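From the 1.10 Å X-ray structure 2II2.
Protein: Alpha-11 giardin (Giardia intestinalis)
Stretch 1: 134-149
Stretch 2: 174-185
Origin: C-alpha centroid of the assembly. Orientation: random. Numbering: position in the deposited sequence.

Stretch 1 (134-149) LTSAASYLCHLAIREN
Stretch 2 (174-185) DHEAVVRLIITS

At the apolar centre Val 179 (chi1 171°, t) is a knob in the hole formed by Ala 137, Tyr 140, Leu 141 and Leu 144. Val 179 CG1 lies 3.9 Å from Leu 141 CD2 and 3.8 Å from Leu 144 CD1, while Val 179 CG2 lies 4.0 Å from Tyr 140 CB and 4.3 Å from Ala 137 CB. The knob also reaches the opposing backbone, with Val 179 CG1 3.8 Å from Tyr 140 O. Leu 141 and Leu 144 are both m,t; CA-to-CB points sideways in Leu 141, but the end of its side chain comes nearer. One turn on, the CA-to-CB bond of Ile 183 (m,m; chi1 -67°, chi2 -72°) points toward the first stretch, with Ile 183 CD1 4.1 Å from Leu 141 CD2 and 4.4 Å from Ala 145 CB, and Ile 183 CG2 3.6 Å from Leu 144 O.

Around this centre two helices of alpha-11 giardin, 137-147 and a second beginning at His 175, pack with their N-to-C directions 39° apart (signed crossing angle -39°) and their axes 9.0 Å apart at closest approach, burying 718 Å² summed over both sides. Because the chains run the same way, the register climbs together: nearest CA pairs are Ala 137 with His 175 (CA-CA 5.1 Å), Leu 141 with Val 179 (CA-CA 6.1 Å), Ala 145 with Ile 183 (CA-CA 6.4 Å) and, past the first helix, Asn 149 with Thr 184 (CA-CA 5.6 Å).

Toward the N-terminal end, His 175 (chi1 -52°, chi2 -63°) sets its CB 4.0 Å from Ala 137 N. Each helix is capped here: Ser 136 OG (chi1 58°) accepts from Ser 139 N at 3.0 Å, and Asp 174 OD1 (chi1 179°) accepts from Ala 177 N at 3.1 Å. Along one flank, the Tyr 140 ring (chi1 -81°, chi2 98°) receives Glu 176 CB over one face, 3.9 Å from the ring centroid and 14° off its normal, a CH-pi contact.

The extended Glu 176 (t,t, chi3 1°) leads outward to the charged edge, where Glu 176 OE2 accepts from Arg 180 NH2 at 2.9 Å in a salt bridge within the helix. Arg 180 (t,t,m, chi4 -82°) turns its guanidinium so that Leu 144 CD1 lies over one face, and bridges across to Glu 148 (m,m, chi3 -17°): Arg 180 NH1 to Glu 148 OE2 is 3.0 Å, a salt bridge whose hydrogen bond is weak, at 137°. One arginine thus joins acids from both stretches, although Arg 147 NH2 also stands 4.4 Å from Arg 180 NH2, like charges close together.

Glu 148 leaves helical phi/psi (-106/147), and the chain passes beside Thr 184, with Glu 148 CB 3.8 Å from Thr 184 CG2. Asn 149 O makes a CA-H...O contact with Thr 184 CA at 3.5 Å. Water 1 closes this end, donating to Glu 148 O at 2.8 Å and Ile 183 O at 2.9 Å.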

ATOM      1  N   LEU A 134       9.384  -4.422  19.611  1.00 11.40           N
ATOM      2  CA  LEU A 134       8.414  -3.367  19.924  1.00 12.81           C
ATOM      3  C   LEU A 134       9.062  -2.159  20.540  1.00 13.71           C
ATOM      4  O   LEU A 134       9.349  -2.135  21.745  1.00 15.16           O
ATOM      5  CB  LEU A 134       7.288  -3.882  20.813  1.00 12.91           C
ATOM      6  CG  LEU A 134       6.273  -4.751  20.070  1.00 14.30           C
ATOM      7  CD1 LEU A 134       5.315  -5.467  21.031  1.00 15.60           C
ATOM      8  CD2 LEU A 134       5.473  -3.942  19.047  1.00 14.33           C
ATOM      9  N   THR A 135       9.325  -1.158  19.712  1.00 14.68           N
ATOM     10  CA  THR A 135      10.017   0.036  20.171  1.00 16.30           C
ATOM     11  C   THR A 135       9.235   1.256  19.649  1.00 16.10           C
ATOM     12  O   THR A 135       8.602   2.012  20.398  1.00 17.44           O
ATOM     13  CB  THR A 135      11.499   0.025  19.698  1.00 17.38           C
ATOM     14  OG1 THR A 135      11.558  -0.140  18.268  1.00 20.95           O
ATOM     15  CG2 THR A 135      12.293  -1.130  20.373  1.00 19.47           C
ATOM     16  N   SER A 136       9.183   1.370  18.340  1.00 14.58           N
ATOM     17  CA  SER A 136       8.699   2.556  17.684  1.00 13.49           C
ATOM     18  C   SER A 136       7.205   2.497  17.404  1.00 11.96           C
ATOM     19  O   SER A 136       6.605   1.414  17.442  1.00 11.27           O
ATOM     20  CB  SER A 136       9.414   2.644  16.351  1.00 13.93           C
ATOM     21  OG  SER A 136       9.168   1.474  15.598  1.00 13.21           O
ATOM     22  N   ALA A 137       6.623   3.646  17.048  1.00 10.36           N
ATOM     23  CA  ALA A 137       5.255   3.639  16.523  1.00  8.76           C
ATOM     24  C   ALA A 137       5.151   2.678  15.343  1.00  8.46           C
ATOM     25  O   ALA A 137       4.184   1.935  15.242  1.00  8.42           O
ATOM     26  CB  ALA A 137       4.851   5.045  16.113  1.00 10.00           C
ATOM     27  N   ALA A 138       6.164   2.690  14.470  1.00  8.24           N
ATOM     28  CA  ALA A 138       6.139   1.811  13.297  1.00  8.38           C
ATOM     29  C   ALA A 138       6.003   0.341  13.670  1.00  7.54           C
ATOM     30  O   ALA A 138       5.223  -0.392  13.062  1.00  8.15           O
ATOM     31  CB  ALA A 138       7.373   2.010  12.450  1.00  8.78           C
ATOM     32  N   SER A 139       6.749  -0.067  14.692  1.00  8.22           N
ATOM     33  CA  SER A 139       6.668  -1.451  15.160  1.00  8.28           C
ATOM     34  C   SER A 139       5.333  -1.802  15.802  1.00  8.04           C
ATOM     35  O   SER A 139       4.760  -2.865  15.511  1.00  9.27           O
ATOM     36  CB  SER A 139       7.826  -1.788  16.083  1.00  9.56           C
ATOM     37  OG  SER A 139       7.818  -1.021  17.281  1.00 12.46           O
ATOM     38  N   TYR A 140       4.832  -0.915  16.661  1.00  8.59           N
ATOM     39  CA  TYR A 140       3.525  -1.121  17.242  1.00  8.91           C
ATOM     40  C   TYR A 140       2.438  -1.199  16.184  1.00  8.53           C
ATOM     41  O   TYR A 140       1.507  -1.986  16.315  1.00  8.94           O
ATOM     42  CB  TYR A 140       3.161  -0.061  18.295  1.00 10.41           C
ATOM     43  CG  TYR A 140       3.790  -0.363  19.616  1.00 10.26           C
ATOM     44  CD1 TYR A 140       4.965   0.265  20.011  1.00 12.29           C
ATOM     45  CD2 TYR A 140       3.228  -1.303  20.463  1.00 11.17           C
ATOM     46  CE1 TYR A 140       5.577  -0.038  21.226  1.00 13.51           C
ATOM     47  CE2 TYR A 140       3.837  -1.618  21.695  1.00 12.64           C
ATOM     48  CZ  TYR A 140       5.005  -0.971  22.056  1.00 12.25           C
ATOM     49  OH  TYR A 140       5.607  -1.287  23.255  1.00 14.97           O
ATOM     50  N   LEU A 141       2.518  -0.395  15.122  1.00  7.56           N
ATOM     51  CA  LEU A 141       1.510  -0.461  14.054  1.00  7.71           C
ATOM     52  C   LEU A 141       1.474  -1.855  13.458  1.00  7.99           C
ATOM     53  O   LEU A 141       0.390  -2.377  13.190  1.00  8.27           O
ATOM     54  CB  LEU A 141       1.821   0.564  12.976  1.00  8.05           C
ATOM     55  CG  LEU A 141       1.426   2.001  13.317  1.00  7.49           C
ATOM     56  CD1 LEU A 141       2.216   2.997  12.464  1.00  8.59           C
ATOM     57  CD2 LEU A 141      -0.086   2.174  13.125  1.00  8.01           C
ATOM     58  N   CYS A 142       2.654  -2.447  13.241  1.00  8.15           N
ATOM     59  CA  CYS A 142       2.698  -3.776  12.624  1.00  8.25           C
ATOM     60  C   CYS A 142       1.963  -4.803  13.483  1.00  8.33           C
ATOM     61  O   CYS A 142       1.078  -5.544  13.011  1.00  9.40           O
ATOM     62  CB  CYS A 142       4.118  -4.254  12.373  1.00  8.44           C
ATOM     63  SG  CYS A 142       4.998  -3.261  11.141  1.00  8.93           S
ATOM     64  N   HIS A 143       2.336  -4.857  14.758  1.00  9.00           N
ATOM     65  CA  HIS A 143       1.777  -5.862  15.655  1.00  9.27           C
ATOM     66  C   HIS A 143       0.291  -5.626  15.932  1.00  8.99           C
ATOM     67  O   HIS A 143      -0.533  -6.548  15.889  1.00  9.94           O
ATOM     68  CB  HIS A 143       2.521  -5.862  16.992  1.00  9.75           C
ATOM     69  CG  HIS A 143       3.886  -6.468  16.935  1.00  9.58           C
ATOM     70  ND1 HIS A 143       4.180  -7.668  17.548  1.00 11.98           N
ATOM     71  CD2 HIS A 143       5.043  -6.027  16.382  1.00 10.36           C
ATOM     72  CE1 HIS A 143       5.468  -7.930  17.381  1.00 11.78           C
ATOM     73  NE2 HIS A 143       6.017  -6.951  16.681  1.00  9.60           N
ATOM     74  N   LEU A 144      -0.055  -4.393  16.290  1.00  8.87           N
ATOM     75  CA  LEU A 144      -1.435  -4.132  16.697  1.00  9.01           C
ATOM     76  C   LEU A 144      -2.407  -4.214  15.524  1.00  9.09           C
ATOM     77  O   LEU A 144      -3.551  -4.630  15.696  1.00  9.36           O
ATOM     78  CB  LEU A 144      -1.599  -2.819  17.476  1.00  9.17           C
ATOM     79  CG  LEU A 144      -0.824  -2.752  18.797  1.00 11.90           C
ATOM     80  CD1 LEU A 144      -1.112  -1.430  19.514  1.00 14.05           C
ATOM     81  CD2 LEU A 144      -1.080  -3.944  19.710  1.00 14.30           C
ATOM     82  N   ALA A 145      -1.948  -3.871  14.322  1.00  9.10           N
ATOM     83  CA  ALA A 145      -2.797  -3.996  13.141  1.00 10.05           C
ATOM     84  C   ALA A 145      -3.333  -5.413  12.975  1.00 10.38           C
ATOM     85  O   ALA A 145      -4.479  -5.611  12.570  1.00 10.84           O
ATOM     86  CB  ALA A 145      -2.035  -3.590  11.869  1.00 10.62           C
ATOM     87  N   ILE A 146      -2.497  -6.402  13.254  1.00 10.70           N
ATOM     88  CA  ILE A 146      -2.924  -7.772  13.060  1.00 12.67           C
ATOM     89  C   ILE A 146      -3.551  -8.407  14.311  1.00 12.39           C
ATOM     90  O   ILE A 146      -4.271  -9.386  14.197  1.00 13.47           O
ATOM     91  CB  ILE A 146      -1.843  -8.643  12.354  1.00 13.16           C
ATOM     92  CG1 ILE A 146      -0.619  -8.844  13.244  1.00 13.44           C
ATOM     93  CG2 ILE A 146      -1.487  -8.065  10.929  1.00 13.88           C
ATOM     94  CD1 ILE A 146       0.341  -9.944  12.703  1.00 14.81           C
ATOM     95  N   ARG A 147      -3.318  -7.831  15.493  1.00 12.46           N
ATOM     96  CA  ARG A 147      -3.839  -8.378  16.751  1.00 13.58           C
ATOM     97  C   ARG A 147      -5.175  -7.801  17.174  1.00 14.01           C
ATOM     98  O   ARG A 147      -5.975  -8.515  17.773  1.00 14.62           O
ATOM     99  CB  ARG A 147      -2.834  -8.142  17.872  1.00 14.39           C
ATOM    100  CG  ARG A 147      -1.644  -9.082  17.870  1.00 17.35           C
ATOM    101  CD  ARG A 147      -0.549  -8.621  18.818  1.00 19.42           C
ATOM    102  NE  ARG A 147      -1.035  -8.040  20.073  1.00 22.57           N
ATOM    103  CZ  ARG A 147      -0.320  -7.228  20.856  1.00 23.88           C
ATOM    104  NH1 ARG A 147       0.931  -6.882  20.530  1.00 24.40           N
ATOM    105  NH2 ARG A 147      -0.855  -6.746  21.972  1.00 25.94           N
ATOM    106  N   GLU A 148      -5.402  -6.514  16.909  1.00 12.74           N
ATOM    107  CA  GLU A 148      -6.493  -5.801  17.565  1.00 13.14           C
ATOM    108  C   GLU A 148      -7.665  -5.528  16.650  1.00 13.30           C
ATOM    109  O   GLU A 148      -7.491  -5.239  15.462  1.00 13.48           O
ATOM    110  CB  GLU A 148      -5.980  -4.466  18.110  1.00 14.14           C
ATOM    111  CG  GLU A 148      -4.944  -4.598  19.214  1.00 17.29           C
ATOM    112  CD  GLU A 148      -5.570  -4.982  20.535  1.00 21.51           C
ATOM    113  OE1 GLU A 148      -6.804  -4.838  20.665  1.00 23.31           O
ATOM    114  OE2 GLU A 148      -4.829  -5.409  21.442  1.00 24.98           O
ATOM    115  N   ASN A 149      -8.848  -5.534  17.257  1.00 13.20           N
ATOM    116  CA  ASN A 149     -10.087  -5.250  16.565  1.00 13.55           C
ATOM    117  C   ASN A 149     -10.578  -3.855  16.912  1.00 12.96           C
ATOM    118  O   ASN A 149     -10.084  -3.220  17.864  1.00 13.44           O
ATOM    119  CB  ASN A 149     -11.164  -6.279  16.923  1.00 14.33           C
ATOM    120  CG  ASN A 149     -10.739  -7.701  16.635  1.00 17.22           C
ATOM    121  OD1 ASN A 149     -10.051  -7.967  15.658  1.00 19.43           O
ATOM    122  ND2 ASN A 149     -11.171  -8.632  17.488  1.00 21.92           N
ATOM    123  N   ASP A 174       3.434   8.639  23.988  1.00 10.14           N
ATOM    124  CA  ASP A 174       3.253   7.226  24.343  1.00 10.21           C
ATOM    125  C   ASP A 174       2.866   6.540  23.034  1.00  9.45           C
ATOM    126  O   ASP A 174       1.699   6.543  22.643  1.00  9.90           O
ATOM    127  CB  ASP A 174       2.159   7.096  25.406  1.00 10.89           C
ATOM    128  CG  ASP A 174       1.874   5.661  25.825  1.00 12.28           C
ATOM    129  OD1 ASP A 174       2.258   4.728  25.105  1.00 13.38           O
ATOM    130  OD2 ASP A 174       1.246   5.472  26.905  1.00 15.36           O
ATOM    131  N   HIS A 175       3.861   6.003  22.338  1.00  9.93           N
ATOM    132  CA  HIS A 175       3.615   5.465  20.995  1.00  9.67           C
ATOM    133  C   HIS A 175       2.559   4.374  20.987  1.00  8.87           C
ATOM    134  O   HIS A 175       1.681   4.340  20.121  1.00  9.33           O
ATOM    135  CB  HIS A 175       4.915   4.973  20.355  1.00 10.96           C
ATOM    136  CG  HIS A 175       5.988   6.000  20.395  1.00 11.18           C
ATOM    137  ND1 HIS A 175       5.878   7.209  19.745  1.00 12.40           N
ATOM    138  CD2 HIS A 175       7.156   6.044  21.081  1.00 13.77           C
ATOM    139  CE1 HIS A 175       6.946   7.944  20.002  1.00 13.87           C
ATOM    140  NE2 HIS A 175       7.741   7.256  20.802  1.00 14.09           N
ATOM    141  N   GLU A 176       2.654   3.470  21.960  1.00  9.21           N
ATOM    142  CA  GLU A 176       1.701   2.372  22.028  1.00  9.19           C
ATOM    143  C   GLU A 176       0.276   2.894  22.216  1.00  8.66           C
ATOM    144  O   GLU A 176      -0.635   2.442  21.536  1.00  9.61           O
ATOM    145  CB  GLU A 176       2.054   1.401  23.141  1.00 10.34           C
ATOM    146  CG  GLU A 176       1.033   0.294  23.299  1.00 11.81           C
ATOM    147  CD  GLU A 176       1.426  -0.758  24.324  1.00 11.93           C
ATOM    148  OE1 GLU A 176       2.501  -0.639  24.945  1.00 15.01           O
ATOM    149  OE2 GLU A 176       0.627  -1.693  24.512  1.00 14.31           O
ATOM    150  N   ALA A 177       0.097   3.871  23.102  1.00  9.10           N
ATOM    151  CA  ALA A 177      -1.243   4.414  23.352  1.00  8.70           C
ATOM    152  C   ALA A 177      -1.806   5.065  22.080  1.00  8.10           C
ATOM    153  O   ALA A 177      -2.999   4.950  21.795  1.00  7.94           O
ATOM    154  CB  ALA A 177      -1.230   5.395  24.525  1.00  9.81           C
ATOM    155  N   VAL A 178      -0.957   5.782  21.330  1.00  8.51           N
ATOM    156  CA  VAL A 178      -1.427   6.445  20.120  1.00  7.91           C
ATOM    157  C   VAL A 178      -1.834   5.420  19.078  1.00  8.06           C
ATOM    158  O   VAL A 178      -2.902   5.533  18.489  1.00  7.78           O
ATOM    159  CB  VAL A 178      -0.344   7.401  19.571  1.00  8.27           C
ATOM    160  CG1 VAL A 178      -0.729   7.908  18.174  1.00  9.51           C
ATOM    161  CG2 VAL A 178      -0.152   8.562  20.523  1.00 10.18           C
ATOM    162  N   VAL A 179      -0.979   4.426  18.854  1.00  7.83           N
ATOM    163  CA  VAL A 179      -1.262   3.407  17.876  1.00  7.21           C
ATOM    164  C   VAL A 179      -2.528   2.649  18.283  1.00  7.39           C
ATOM    165  O   VAL A 179      -3.422   2.414  17.450  1.00  7.70           O
ATOM    166  CB  VAL A 179      -0.068   2.443  17.716  1.00  7.20           C
ATOM    167  CG1 VAL A 179      -0.476   1.264  16.847  1.00  9.06           C
ATOM    168  CG2 VAL A 179       1.087   3.172  17.090  1.00  7.43           C
ATOM    169  N   ARG A 180      -2.634   2.244  19.550  1.00  7.20           N
ATOM    170  CA  ARG A 180      -3.795   1.489  19.990  1.00  8.00           C
ATOM    171  C   ARG A 180      -5.059   2.288  19.761  1.00  8.01           C
ATOM    172  O   ARG A 180      -6.052   1.734  19.263  1.00  8.24           O
ATOM    173  CB  ARG A 180      -3.654   1.130  21.455  1.00  9.78           C
ATOM    174  CG  ARG A 180      -4.770   0.318  22.001  1.00 13.24           C
ATOM    175  CD  ARG A 180      -4.425  -0.113  23.418  1.00 15.45           C
ATOM    176  NE  ARG A 180      -3.145  -0.824  23.491  1.00 18.72           N
ATOM    177  CZ  ARG A 180      -2.986  -2.120  23.222  1.00 19.86           C
ATOM    178  NH1 ARG A 180      -4.011  -2.877  22.835  1.00 22.77           N
ATOM    179  NH2 ARG A 180      -1.789  -2.667  23.324  1.00 19.18           N
ATOM    180  N   LEU A 181      -5.024   3.579  20.129  1.00  7.71           N
ATOM    181  CA  LEU A 181      -6.217   4.418  19.925  1.00  7.89           C
ATOM    182  C   LEU A 181      -6.680   4.408  18.476  1.00  8.16           C
ATOM    183  O   LEU A 181      -7.863   4.136  18.183  1.00  8.52           O
ATOM    184  CB  LEU A 181      -5.963   5.829  20.423  1.00  8.48           C
ATOM    185  CG  LEU A 181      -7.140   6.815  20.482  1.00  9.05           C
ATOM    186  CD1 LEU A 181      -6.799   7.923  21.448  1.00 10.54           C
ATOM    187  CD2 LEU A 181      -7.474   7.411  19.113  1.00 10.13           C
ATOM    188  N   ILE A 182      -5.734   4.658  17.577  1.00  7.84           N
ATOM    189  CA  ILE A 182      -6.095   4.749  16.164  1.00  7.77           C
ATOM    190  C   ILE A 182      -6.553   3.396  15.606  1.00  8.25           C
ATOM    191  O   ILE A 182      -7.608   3.294  14.977  1.00  8.36           O
ATOM    192  CB  ILE A 182      -4.919   5.291  15.349  1.00  8.01           C
ATOM    193  CG1 ILE A 182      -4.603   6.736  15.741  1.00  8.41           C
ATOM    194  CG2 ILE A 182      -5.228   5.256  13.872  1.00  7.83           C
ATOM    195  CD1 ILE A 182      -3.292   7.257  15.203  1.00 10.35           C
ATOM    196  N   ILE A 183      -5.756   2.356  15.859  1.00  7.88           N
ATOM    197  CA  ILE A 183      -6.033   1.036  15.292  1.00  9.13           C
ATOM    198  C   ILE A 183      -7.331   0.389  15.782  1.00  8.70           C
ATOM    199  O   ILE A 183      -7.940  -0.401  15.040  1.00 10.50           O
ATOM    200  CB  ILE A 183      -4.831   0.044  15.530  1.00  9.39           C
ATOM    201  CG1 ILE A 183      -3.588   0.458  14.750  1.00 11.73           C
ATOM    202  CG2 ILE A 183      -5.252  -1.433  15.345  1.00 13.24           C
ATOM    203  CD1 ILE A 183      -3.693   0.229  13.289  1.00 12.65           C
ATOM    204  N   THR A 184      -7.750   0.720  17.002  1.00  8.40           N
ATOM    205  CA  THR A 184      -8.952   0.113  17.560  1.00  9.04           C
ATOM    206  C   THR A 184     -10.190   0.983  17.426  1.00  8.51           C
ATOM    207  O   THR A 184     -11.255   0.590  17.898  1.00  9.66           O
ATOM    208  CB  THR A 184      -8.786  -0.259  19.060  1.00  9.56           C
ATOM    209  OG1 THR A 184      -8.593   0.928  19.836  1.00  9.29           O
ATOM    210  CG2 THR A 184      -7.621  -1.218  19.296  1.00 11.06           C
ATOM    211  N   SER A 185     -10.093   2.141  16.784  1.00  8.73           N
ATOM    212  CA  SER A 185     -11.261   3.011  16.643  1.00  7.42           C
ATOM    213  C   SER A 185     -12.174   2.500  15.573  1.00  8.20           C
ATOM    214  O   SER A 185     -11.722   2.142  14.488  1.00 10.17           O
ATOM    215  CB  SER A 185     -10.855   4.438  16.252  1.00  8.57           C
ATOM    216  OG  SER A 185     -10.106   5.106  17.253  1.00  8.59           O
TER
HETATM  217  O   HOH W   1      -8.012  -3.015  13.868  1.00 12.12           O